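Local coordinates for Dye type peroxidase A (Streptomyces lividans 1326, PDB 6GZW), which probably uses its haem to reduce hydrogen peroxide while oxidising dyes and other substrates, as in other dye-decolourising peroxidases, at residues A193-E203 / P212-R224. Numbering follows the deposited sequence.
Sequences ADFDRRIFVPE and PAWMANGSYVVVR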
loop_
_atom_site.group_PDB
_atom_site.type_symbol
_atom_site.label_atom_id
_atom_site.label_comp_id
_atom_site.label_asym_id
_atom_site.label_seq_id
_atom_site.Cartn_x
_atom_site.Cartn_y
_atom_site.Cartn_z
ATOM N N ALA A 193 27.754 -20.167 7.790
ATOM C CA ALA A 193 27.961 -21.647 7.940
ATOM C C ALA A 193 26.785 -22.471 8.488
ATOM O O ALA A 193 26.588 -23.653 8.119
ATOM C CB ALA A 193 29.213 -21.940 8.758
ATOM N N ASP A 194 25.995 -21.829 9.345
ATOM C CA ASP A 194 24.887 -22.493 10.014
ATOM C C ASP A 194 23.554 -22.104 9.345
ATOM O O ASP A 194 22.497 -22.483 9.841
ATOM C CB ASP A 194 24.883 -22.151 11.517
ATOM C CG ASP A 194 25.129 -20.680 11.796
ATOM O OD1 ASP A 194 25.200 -19.838 10.837
ATOM O OD2 ASP A 194 25.294 -20.353 12.995
ATOM N N PHE A 195 23.615 -21.405 8.210
ATOM C CA PHE A 195 22.384 -20.897 7.578
ATOM C C PHE A 195 21.386 -21.993 7.199
ATOM O O PHE A 195 20.257 -21.987 7.660
ATOM C CB PHE A 195 22.677 -20.048 6.352
ATOM C CG PHE A 195 21.446 -19.449 5.755
ATOM C CD1 PHE A 195 20.874 -18.326 6.324
ATOM C CD2 PHE A 195 20.826 -20.041 4.677
ATOM C CE1 PHE A 195 19.735 -17.758 5.795
ATOM C CE2 PHE A 195 19.671 -19.476 4.150
ATOM C CZ PHE A 195 19.125 -18.339 4.711
ATOM N N ASP A 196 21.801 -22.939 6.361
ATOM C CA ASP A 196 20.908 -24.027 5.947
ATOM C C ASP A 196 20.339 -24.799 7.125
ATOM O O ASP A 196 19.135 -25.074 7.186
ATOM C CB ASP A 196 21.631 -25.018 5.024
ATOM C CG ASP A 196 21.796 -24.511 3.604
ATOM O OD1 ASP A 196 21.830 -23.278 3.355
ATOM O OD2 ASP A 196 21.891 -25.377 2.714
ATOM N N ARG A 197 21.194 -25.158 8.083
ATOM C CA ARG A 197 20.713 -25.835 9.270
ATOM C C ARG A 197 19.645 -25.011 10.015
ATOM O O ARG A 197 18.666 -25.581 10.523
ATOM C CB ARG A 197 21.858 -26.217 10.246
ATOM C CG ARG A 197 21.341 -26.940 11.493
ATOM C CD ARG A 197 22.398 -27.580 12.382
ATOM N NE ARG A 197 23.350 -26.619 12.939
ATOM C CZ ARG A 197 24.544 -26.306 12.423
ATOM N NH1 ARG A 197 24.994 -26.839 11.286
ATOM N NH2 ARG A 197 25.306 -25.425 13.056
ATOM N N ARG A 198 19.843 -23.695 10.097
ATOM C CA ARG A 198 18.932 -22.852 10.892
ATOM C C ARG A 198 17.550 -22.705 10.248
ATOM O O ARG A 198 16.545 -22.673 10.952
ATOM C CB ARG A 198 19.529 -21.476 11.110
ATOM C CG ARG A 198 20.619 -21.418 12.159
ATOM C CD ARG A 198 21.417 -20.148 12.037
ATOM N NE ARG A 198 22.043 -19.808 13.315
ATOM C CZ ARG A 198 22.588 -18.630 13.599
ATOM N NH1 ARG A 198 22.664 -17.663 12.707
ATOM N NH2 ARG A 198 23.066 -18.421 14.811
ATOM N N ILE A 199 17.530 -22.651 8.923
ATOM C CA ILE A 199 16.389 -22.150 8.179
ATOM C C ILE A 199 15.625 -23.240 7.410
ATOM O O ILE A 199 14.414 -23.130 7.293
ATOM C CB ILE A 199 16.862 -21.024 7.241
ATOM C CG1 ILE A 199 17.605 -19.913 8.026
ATOM C CG2 ILE A 199 15.701 -20.413 6.442
ATOM C CD1 ILE A 199 16.884 -19.435 9.262
ATOM N N PHE A 200 16.296 -24.291 6.923
ATOM C CA PHE A 200 15.625 -25.273 6.054
ATOM C C PHE A 200 15.640 -26.691 6.598
ATOM O O PHE A 200 16.626 -27.137 7.216
ATOM C CB PHE A 200 16.267 -25.281 4.672
ATOM C CG PHE A 200 16.067 -24.006 3.896
ATOM C CD1 PHE A 200 14.804 -23.631 3.450
ATOM C CD2 PHE A 200 17.152 -23.201 3.553
ATOM C CE1 PHE A 200 14.623 -22.450 2.723
ATOM C CE2 PHE A 200 16.979 -22.028 2.837
ATOM C CZ PHE A 200 15.715 -21.655 2.405
ATOM N N VAL A 201 14.538 -27.394 6.353
ATOM C CA VAL A 201 14.431 -28.812 6.639
ATOM C C VAL A 201 15.417 -29.485 5.677
ATOM O O VAL A 201 15.490 -29.099 4.513
ATOM C CB VAL A 201 12.985 -29.331 6.407
ATOM C CG1 VAL A 201 12.880 -30.853 6.581
ATOM C CG2 VAL A 201 12.004 -28.691 7.375
ATOM N N PRO A 202 16.228 -30.453 6.165
ATOM C CA PRO A 202 17.244 -31.071 5.297
ATOM C C PRO A 202 16.680 -31.897 4.115
ATOM O O PRO A 202 15.497 -32.256 4.126
ATOM C CB PRO A 202 18.051 -31.978 6.255
ATOM C CG PRO A 202 17.308 -32.034 7.525
ATOM C CD PRO A 202 16.306 -30.918 7.560
ATOM N N GLU A 203 17.528 -32.157 3.112
ATOM C CA GLU A 203 17.156 -32.984 1.948
ATOM C C GLU A 203 16.693 -34.366 2.362
ATOM O O GLU A 203 15.780 -34.902 1.736
ATOM C CB GLU A 203 18.317 -33.137 0.958
ATOM C CG GLU A 203 18.622 -31.901 0.133
ATOM C CD GLU A 203 19.795 -32.095 -0.811
ATOM O OE1 GLU A 203 20.572 -31.139 -0.995
ATOM O OE2 GLU A 203 19.944 -33.202 -1.369
ATOM N N PRO A 212 8.564 -35.039 8.234
ATOM C CA PRO A 212 8.067 -35.897 7.164
ATOM C C PRO A 212 8.731 -35.534 5.840
ATOM O O PRO A 212 9.046 -34.367 5.597
ATOM C CB PRO A 212 6.551 -35.636 7.153
ATOM C CG PRO A 212 6.322 -34.417 8.008
ATOM C CD PRO A 212 7.643 -33.918 8.519
ATOM N N ALA A 213 8.956 -36.532 4.990
ATOM C CA ALA A 213 9.748 -36.339 3.780
ATOM C C ALA A 213 9.164 -35.284 2.841
ATOM O O ALA A 213 9.920 -34.622 2.149
ATOM C CB ALA A 213 9.920 -37.671 3.049
ATOM N N TRP A 214 7.836 -35.097 2.842
ATOM C CA TRP A 214 7.228 -34.095 1.957
ATOM C C TRP A 214 7.714 -32.665 2.256
ATOM O O TRP A 214 7.588 -31.786 1.405
ATOM C CB TRP A 214 5.684 -34.160 1.989
ATOM C CG TRP A 214 5.033 -33.625 3.210
ATOM C CD1 TRP A 214 4.657 -34.326 4.310
ATOM C CD2 TRP A 214 4.643 -32.264 3.448
ATOM N NE1 TRP A 214 4.076 -33.495 5.236
ATOM C CE2 TRP A 214 4.049 -32.220 4.729
ATOM C CE3 TRP A 214 4.740 -31.080 2.706
ATOM C CZ2 TRP A 214 3.573 -31.036 5.287
ATOM C CZ3 TRP A 214 4.248 -29.904 3.267
ATOM C CH2 TRP A 214 3.674 -29.894 4.526
ATOM N N MET A 215 8.241 -32.428 3.462
ATOM C CA MET A 215 8.804 -31.120 3.819
ATOM C C MET A 215 10.283 -30.882 3.474
ATOM O O MET A 215 10.838 -29.832 3.827
ATOM C CB MET A 215 8.539 -30.824 5.299
ATOM C CG MET A 215 7.205 -30.140 5.561
ATOM S SD MET A 215 7.043 -28.511 4.805
ATOM C CE MET A 215 8.271 -27.599 5.751
ATOM N N ALA A 216 10.924 -31.838 2.800
ATOM C CA ALA A 216 12.335 -31.705 2.410
ATOM C C ALA A 216 12.671 -30.385 1.701
ATOM O O ALA A 216 11.953 -29.980 0.790
ATOM C CB ALA A 216 12.766 -32.897 1.563
ATOM N N ASN A 217 13.706 -29.690 2.185
ATOM C CA ASN A 217 14.093 -28.362 1.701
ATOM C C ASN A 217 13.051 -27.247 1.968
ATOM O O ASN A 217 13.176 -26.160 1.425
ATOM C CB ASN A 217 14.463 -28.417 0.232
ATOM C CG ASN A 217 15.469 -29.512 -0.056
ATOM O OD1 ASN A 217 16.471 -29.623 0.654
ATOM N ND2 ASN A 217 15.196 -30.352 -1.058
ATOM N N GLY A 218 12.057 -27.537 2.786
ATOM C CA GLY A 218 11.057 -26.552 3.189
ATOM C C GLY A 218 11.468 -25.748 4.403
ATOM O O GLY A 218 12.578 -25.899 4.936
ATOM N N SER A 219 10.585 -24.863 4.843
ATOM C CA SER A 219 10.818 -24.068 6.058
ATOM C C SER A 219 9.488 -23.843 6.754
ATOM O O SER A 219 8.446 -23.967 6.114
ATOM C CB SER A 219 11.479 -22.745 5.709
ATOM O OG SER A 219 11.898 -22.055 6.880
ATOM N N TYR A 220 9.521 -23.529 8.050
ATOM C CA TYR A 220 8.323 -23.216 8.828
ATOM C C TYR A 220 8.283 -21.687 8.975
ATOM O O TYR A 220 9.264 -21.079 9.385
ATOM C CB TYR A 220 8.299 -23.922 10.191
ATOM C CG TYR A 220 8.155 -25.401 9.968
ATOM C CD1 TYR A 220 6.898 -25.968 9.773
ATOM C CD2 TYR A 220 9.263 -26.205 9.844
ATOM C CE1 TYR A 220 6.755 -27.308 9.473
ATOM C CE2 TYR A 220 9.126 -27.562 9.554
ATOM C CZ TYR A 220 7.871 -28.091 9.377
ATOM O OH TYR A 220 7.683 -29.412 9.090
ATOM N N VAL A 221 7.138 -21.103 8.623
ATOM C CA VAL A 221 6.914 -19.658 8.773
ATOM C C VAL A 221 5.992 -19.404 9.967
ATOM O O VAL A 221 4.993 -20.110 10.160
ATOM C CB VAL A 221 6.393 -19.030 7.458
ATOM C CG1 VAL A 221 5.019 -19.526 7.069
ATOM C CG2 VAL A 221 6.391 -17.501 7.535
ATOM N N VAL A 222 6.351 -18.418 10.783
ATOM C CA VAL A 222 5.450 -17.864 11.782
ATOM C C VAL A 222 5.188 -16.430 11.362
ATOM O O VAL A 222 6.137 -15.658 11.191
ATOM C CB VAL A 222 6.042 -17.930 13.204
ATOM C CG1 VAL A 222 5.167 -17.169 14.203
ATOM C CG2 VAL A 222 6.228 -19.389 13.601
ATOM N N VAL A 223 3.910 -16.119 11.138
ATOM C CA VAL A 223 3.407 -14.782 10.817
ATOM C C VAL A 223 2.823 -14.227 12.103
ATOM O O VAL A 223 2.040 -14.919 12.774
ATOM C CB VAL A 223 2.296 -14.882 9.764
ATOM C CG1 VAL A 223 1.683 -13.521 9.458
ATOM C CG2 VAL A 223 2.826 -15.539 8.511
ATOM N N ARG A 224 3.178 -12.985 12.434
ATOM C CA ARG A 224 2.538 -12.251 13.542
ATOM C C ARG A 224 2.169 -10.871 13.077
ATOM O O ARG A 224 3.025 -10.145 12.552
ATOM C CB ARG A 224 3.478 -12.135 14.764
ATOM C CG ARG A 224 4.047 -13.477 15.235
ATOM C CD ARG A 224 3.022 -14.358 15.925
ATOM N NE ARG A 224 2.776 -13.905 17.293
ATOM C CZ ARG A 224 2.277 -14.657 18.273
ATOM N NH1 ARG A 224 1.872 -15.917 18.046
ATOM N NH2 ARG A 224 2.154 -14.130 19.503
HETATM O O HOH W 1 17.655 -27.792 2.469
#
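A type II beta turn, Met215 to Gly218, leads into strand 219-228 in the C-terminal ferredoxin-like half of the antiparallel sheet of this dye-decolourising peroxidase, and the chain leaving helix 195-199 bonds to the last two residues of the turn through Val201. Val201 N donates to Gly218 O (2.8 Å) in a nearly straight bond (N-H...O 167°), whereas Asn217 N reaches Val201 O only weakly. The third position of a type II turn needs a positive phi (65° here), which asparagine tolerates better than most non-glycine residues; Asn217 OD1 takes a bond from a water that also donates to Val201 O. One residue on from Gly218, Ser219 OG, in one of its two conformers, donates to Ile199 O at 2.8 Å; with OG anti to the backbone N (chi1 -171°), the small hydroxyl approaches almost in line with that C=O. Phe200 puts its edge to the turn, CD1 lying 3.5 Å from Gly218 O, while Ile199 CG2 covers one ring face and His18 stacks on the ring. Were Phe200 an alanine, Ile199 CG2 and His18 would probably lose the ring they pack on and a gap would open beside Gly218 O. Branched Val201 packs its CB and CG1 against Met215 O of the turn, and its CG2, beside the backbone N, comes 3.8 Å from CE2 of Tyr220, whose ring carries Met215 CE over one face.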